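Local coordinates for putative hemin transport system, substrate-binding protein (Burkholderia cenocepacia J2315, PDB 5GIZ) that binds heme in the periplasm and probably hands it to the transport system that carries it into the cell, at residues L57-L62 and P79-Q84; P204-I209 and R239-D244. One frame throughout, in Å; residues are numbered along the deposited sequence.

How the contacts relate
Contact 1 (57-62 with 79-84) and contact 2 (204-209 with 239-244) belong to different lobes of a periplasmic binding protein and follow one another along the chain. They lie on opposite sides of the chain's centre, with their own centres about 36 Å apart and their nearest atoms about 19 Å apart, so they do not touch. Contact 1 packs two helices; contact 2 pairs two parallel strands. Each comes near residues that bind heme in heme-bound forms of the protein, though this chain is empty: the side chain of L57 is about 7 Å from that of the axial ligand Y53, and the side chain of I209 about 5 Å from that of H158.

Contact 1: L57-L62 and P79-Q84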
loop_
_atom_site.group_PDB
_atom_site.type_symbol
_atom_site.label_atom_id
_atom_site.label_comp_id
_atom_site.label_asym_id
_atom_site.label_seq_id
_atom_site.Cartn_x
_atom_site.Cartn_y
_atom_site.Cartn_z
ATOM N N LEU A 57 -10.231 -8.418 -12.436
ATOM C CA LEU A 57 -10.633 -9.674 -11.791
ATOM C C LEU A 57 -11.310 -10.593 -12.776
ATOM O O LEU A 57 -12.037 -10.120 -13.665
ATOM C CB LEU A 57 -11.556 -9.394 -10.612
ATOM C CG LEU A 57 -10.967 -8.676 -9.406
ATOM C CD1 LEU A 57 -11.999 -8.296 -8.400
ATOM C CD2 LEU A 57 -9.921 -9.531 -8.726
ATOM N N SER A 58 -11.102 -11.905 -12.628
ATOM C CA SER A 58 -11.900 -12.893 -13.317
ATOM C C SER A 58 -13.090 -13.277 -12.453
ATOM O O SER A 58 -12.940 -13.990 -11.450
ATOM C CB SER A 58 -11.090 -14.144 -13.614
ATOM O OG SER A 58 -11.913 -15.198 -14.107
ATOM N N ALA A 59 -14.281 -12.817 -12.847
ATOM C CA ALA A 59 -15.443 -13.129 -12.067
ATOM C C ALA A 59 -15.694 -14.644 -12.039
ATOM O O ALA A 59 -16.022 -15.204 -10.991
ATOM C CB ALA A 59 -16.656 -12.379 -12.575
ATOM N N GLU A 60 -15.526 -15.304 -13.187
ATOM C CA GLU A 60 -15.699 -16.730 -13.269
ATOM C C GLU A 60 -14.709 -17.478 -12.396
ATOM O O GLU A 60 -15.074 -18.427 -11.717
ATOM C CB GLU A 60 -15.489 -17.229 -14.705
ATOM C CG GLU A 60 -16.336 -16.523 -15.720
ATOM C CD GLU A 60 -15.534 -15.492 -16.498
ATOM O OE1 GLU A 60 -15.225 -15.804 -17.682
ATOM O OE2 GLU A 60 -15.196 -14.400 -15.963
ATOM N N GLY A 61 -13.455 -17.046 -12.430
ATOM C CA GLY A 61 -12.433 -17.654 -11.580
ATOM C C GLY A 61 -12.732 -17.485 -10.120
ATOM O O GLY A 61 -12.633 -18.427 -9.313
ATOM N N LEU A 62 -13.092 -16.270 -9.774
ATOM C CA LEU A 62 -13.489 -15.954 -8.411
ATOM C C LEU A 62 -14.668 -16.810 -7.962
ATOM O O LEU A 62 -14.632 -17.465 -6.908
ATOM C CB LEU A 62 -13.751 -14.438 -8.351
ATOM C CG LEU A 62 -13.975 -13.845 -6.968
ATOM C CD1 LEU A 62 -13.777 -12.323 -7.003
ATOM C CD2 LEU A 62 -15.378 -14.149 -6.417
ATOM N N PRO A 79 -15.860 -2.855 -12.921
ATOM C CA PRO A 79 -17.237 -2.917 -12.471
ATOM C C PRO A 79 -18.083 -4.095 -12.999
ATOM O O PRO A 79 -18.920 -4.601 -12.257
ATOM C CB PRO A 79 -17.792 -1.549 -12.912
ATOM C CG PRO A 79 -16.627 -0.644 -12.746
ATOM C CD PRO A 79 -15.410 -1.463 -13.140
ATOM N N THR A 80 -17.909 -4.529 -14.258
ATOM C CA THR A 80 -18.666 -5.648 -14.780
ATOM C C THR A 80 -18.353 -6.952 -14.031
ATOM O O THR A 80 -19.230 -7.802 -13.878
ATOM C CB THR A 80 -18.380 -5.864 -16.280
ATOM O OG1 THR A 80 -16.977 -5.702 -16.520
ATOM C CG2 THR A 80 -19.142 -4.859 -17.114
ATOM N N ALA A 81 -17.109 -7.117 -13.600
ATOM C CA ALA A 81 -16.716 -8.328 -12.853
ATOM C C ALA A 81 -17.380 -8.310 -11.453
ATOM O O ALA A 81 -18.036 -9.270 -11.040
ATOM C CB ALA A 81 -15.198 -8.462 -12.768
ATOM N N ILE A 82 -17.312 -7.185 -10.768
ATOM C CA ILE A 82 -17.967 -7.075 -9.458
ATOM C C ILE A 82 -19.461 -7.328 -9.606
ATOM O O ILE A 82 -20.109 -8.006 -8.792
ATOM C CB ILE A 82 -17.712 -5.699 -8.804
ATOM C CG1 ILE A 82 -16.241 -5.485 -8.484
ATOM C CG2 ILE A 82 -18.530 -5.557 -7.533
ATOM C CD1 ILE A 82 -15.661 -6.480 -7.482
ATOM N N ALA A 83 -20.045 -6.760 -10.648
ATOM C CA ALA A 83 -21.460 -6.931 -10.842
ATOM C C ALA A 83 -21.826 -8.411 -11.083
ATOM O O ALA A 83 -22.861 -8.876 -10.593
ATOM C CB ALA A 83 -21.911 -6.059 -11.994
ATOM N N GLN A 84 -21.014 -9.129 -11.863
ATOM C CA GLN A 84 -21.253 -10.549 -12.101
ATOM C C GLN A 84 -21.190 -11.354 -10.786
ATOM O O GLN A 84 -21.983 -12.283 -10.578
ATOM C CB GLN A 84 -20.263 -11.120 -13.129
ATOM C CG GLN A 84 -20.596 -12.535 -13.563
ATOM C CD GLN A 84 -19.657 -13.098 -14.634
ATOM O OE1 GLN A 84 -18.931 -12.356 -15.307
ATOM N NE2 GLN A 84 -19.662 -14.422 -14.778
#
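Two small methyl bumps, one from each helix, let the starts of helices 59-64 and 79-87 come close: the CA atoms of A59 and A81 are 5.0 Å apart, and their CB atoms meet at 4.2 Å. Alanine suits both places: a single methyl fills the narrow gap between the backbones. The methyl of A81 also reaches the chain just ahead of the facing helix, with its CB 3.7 Å from L57 O. A59 in turn fits its CB into the shallow hollow between A81 and Q84. The rim of that hollow is the glutamine's own chain: CG of Q84 stands anti to the backbone N (chi1 -171°), the chain runs on extended, and its whole length passes alongside the A59 methyl until OE1 lies 3.6 Å from A59 CB. The amide then crosses E60 obliquely, NE2 of Q84 sitting 4.0 Å from E60 CG, a van der Waals touch on the exposed margin. On the other margin L57 and I82 cross obliquely and touch by their tips, CD1 to CD1 at 4.2 Å. I82 starts out away from the helix opposite, and the delta methyl turns back. Dispersion, rather than polar bonding, joins the segments. The helix start is fixed from within: S58 is the N-cap, its OG accepting from G61 N at 2.9 Å, and G61 sets no beta carbon beside that hydroxyl. Beneath, L57 and L62 rest on I11 and I9 of strand 6-11, while L62 and A59 both touch V85. Helix 79-87 is the connection of a beta-alpha-beta crossover from strand 69-72 to 91-94, and the pair forms part of the helical layer over the parallel sheet of one lobe in the periplasmic binding protein fold.

Contact 2: P204-I209 and R239-D244; sequences PDVVLI and RVVSLD
At the entrance to the strand pair, R239 reaches across to the backbone of D205: NH1 gives an almost straight bond (174°) to D205 O at 2.9 Å, taken on a lone pair of the carbonyl and lying in the guanidinium plane. The chain bends at chi3 (-77°) to deliver that N-H, and its aliphatic part crosses V206 at about a right angle, R239 CD lying 3.7 Å from V206 CG2. Arginine suits the place because its methylenes lie on the valine while its guanidinium reaches a backbone carbonyl. Beyond it a regular parallel ladder runs. V207 N donates to R239 O at 3.0 Å, and V241 N returns a bond to V207 O. I209 N then donates to V241 O, and L243 N closes the run on I209 O at a longer 3.2 Å. Strands 206-210 and 240-243, whose short segments run parallel but twisted by 19°, are joined through helices 211-217, 220-225 and 233-237, making a parallel crossover connection in the second lobe of the binding-protein fold. Beta-branched valine and isoleucine suit these extended backbones. On one face V206 CG1 meets V241 CG2 at 3.8 Å, and L208 CD1 comes obliquely against the other methyl, V241 CG1, at 3.6 Å. The reverse face carries V207, V240, I209 and S242. Helix 255-269 covers the V206 and L208 side, L266 and L262 packing on those two residues and R265 NH1 hydrogen-bonding to the backbone S242 O, while L214 of helix 211-217 lies against I209. Strand 151-159 flanks strand 206-210 on its other edge, where R151 N hydrogen-bonds to D205 OD2 and the L153 backbone pairs with V206 and L208.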
loop_
_atom_site.group_PDB
_atom_site.type_symbol
_atom_site.label_atom_id
_atom_site.label_comp_id
_atom_site.label_asym_id
_atom_site.label_seq_id
_atom_site.Cartn_x
_atom_site.Cartn_y
_atom_site.Cartn_z
ATOM N N PRO A 204 14.189 17.172 -5.807
ATOM C CA PRO A 204 14.166 16.202 -4.724
ATOM C C PRO A 204 15.510 16.019 -4.046
ATOM O O PRO A 204 16.548 16.003 -4.694
ATOM C CB PRO A 204 13.756 14.910 -5.425
ATOM C CG PRO A 204 14.163 15.094 -6.839
ATOM C CD PRO A 204 14.026 16.535 -7.128
ATOM N N ASP A 205 15.486 15.843 -2.733
ATOM C CA ASP A 205 16.619 15.453 -1.915
ATOM C C ASP A 205 16.832 13.955 -1.883
ATOM O O ASP A 205 17.922 13.516 -1.727
ATOM C CB ASP A 205 16.461 15.983 -0.483
ATOM C CG ASP A 205 16.213 17.472 -0.446
ATOM O OD1 ASP A 205 16.964 18.163 -1.171
ATOM O OD2 ASP A 205 15.285 18.003 0.218
ATOM N N VAL A 206 15.763 13.178 -2.049
ATOM C CA VAL A 206 15.837 11.707 -2.071
ATOM C C VAL A 206 14.875 11.219 -3.117
ATOM O O VAL A 206 13.785 11.799 -3.286
ATOM C CB VAL A 206 15.381 11.077 -0.724
ATOM C CG1 VAL A 206 15.543 9.529 -0.662
ATOM C CG2 VAL A 206 16.143 11.675 0.453
ATOM N N VAL A 207 15.254 10.206 -3.863
ATOM C CA VAL A 207 14.323 9.495 -4.711
ATOM C C VAL A 207 13.912 8.207 -4.011
ATOM O O VAL A 207 14.746 7.375 -3.663
ATOM C CB VAL A 207 14.948 9.143 -6.060
ATOM C CG1 VAL A 207 13.988 8.361 -6.889
ATOM C CG2 VAL A 207 15.446 10.390 -6.792
ATOM N N LEU A 208 12.607 8.039 -3.856
ATOM C CA LEU A 208 11.980 6.888 -3.254
ATOM C C LEU A 208 11.323 6.109 -4.381
ATOM O O LEU A 208 10.683 6.670 -5.259
ATOM C CB LEU A 208 10.904 7.342 -2.280
ATOM C CG LEU A 208 10.114 6.277 -1.513
ATOM C CD1 LEU A 208 11.053 5.468 -0.609
ATOM C CD2 LEU A 208 8.997 6.941 -0.699
ATOM N N ILE A 209 11.492 4.812 -4.333
ATOM C CA ILE A 209 10.966 3.916 -5.373
ATOM C C ILE A 209 10.650 2.577 -4.737
ATOM O O ILE A 209 11.286 2.150 -3.760
ATOM C CB ILE A 209 11.985 3.809 -6.534
ATOM C CG1 ILE A 209 11.387 3.102 -7.747
ATOM C CG2 ILE A 209 13.240 3.132 -6.098
ATOM C CD1 ILE A 209 12.294 3.209 -8.951
ATOM N N ARG A 239 21.229 9.636 -3.915
ATOM C CA ARG A 239 20.397 9.300 -2.737
ATOM C C ARG A 239 19.057 8.658 -3.114
ATOM O O ARG A 239 18.147 9.306 -3.609
ATOM C CB ARG A 239 20.148 10.561 -1.951
ATOM C CG ARG A 239 19.892 10.387 -0.520
ATOM C CD ARG A 239 19.836 11.772 0.109
ATOM N NE ARG A 239 21.086 12.484 0.362
ATOM C CZ ARG A 239 21.327 13.768 0.054
ATOM N NH1 ARG A 239 20.457 14.519 -0.658
ATOM N NH2 ARG A 239 22.473 14.364 0.444
ATOM N N VAL A 240 19.039 7.348 -2.980
ATOM C CA VAL A 240 17.932 6.490 -3.370
ATOM C C VAL A 240 17.521 5.652 -2.190
ATOM O O VAL A 240 18.392 5.077 -1.508
ATOM C CB VAL A 240 18.395 5.560 -4.529
ATOM C CG1 VAL A 240 17.305 4.591 -4.949
ATOM C CG2 VAL A 240 18.865 6.393 -5.708
ATOM N N VAL A 241 16.202 5.523 -1.975
ATOM C CA VAL A 241 15.640 4.599 -0.996
ATOM C C VAL A 241 14.629 3.707 -1.697
ATOM O O VAL A 241 13.760 4.201 -2.415
ATOM C CB VAL A 241 14.900 5.344 0.123
ATOM C CG1 VAL A 241 14.114 4.403 0.996
ATOM C CG2 VAL A 241 15.938 6.111 0.947
ATOM N N SER A 242 14.767 2.407 -1.499
ATOM C CA SER A 242 13.773 1.448 -2.000
ATOM C C SER A 242 13.043 0.799 -0.837
ATOM O O SER A 242 13.618 0.652 0.245
ATOM C CB SER A 242 14.438 0.411 -2.915
ATOM O OG SER A 242 15.418 -0.342 -2.259
ATOM N N LEU A 243 11.797 0.397 -1.080
ATOM C CA LEU A 243 11.048 -0.432 -0.174
ATOM C C LEU A 243 10.036 -1.248 -1.007
ATOM O O LEU A 243 9.573 -0.810 -2.052
ATOM C CB LEU A 243 10.387 0.425 0.942
ATOM C CG LEU A 243 9.829 -0.335 2.139
ATOM C CD1 LEU A 243 10.911 -1.043 2.923
ATOM C CD2 LEU A 243 9.115 0.616 3.074
ATOM N N ASP A 244 9.679 -2.389 -0.496
ATOM C CA ASP A 244 8.643 -3.210 -1.121
ATOM C C ASP A 244 7.340 -2.473 -1.301
ATOM O O ASP A 244 6.910 -1.796 -0.375
ATOM C CB ASP A 244 8.452 -4.414 -0.210
ATOM C CG ASP A 244 7.315 -5.241 -0.561
ATOM O OD1 ASP A 244 7.440 -6.121 -1.481
ATOM O OD2 ASP A 244 6.277 -5.094 0.060
#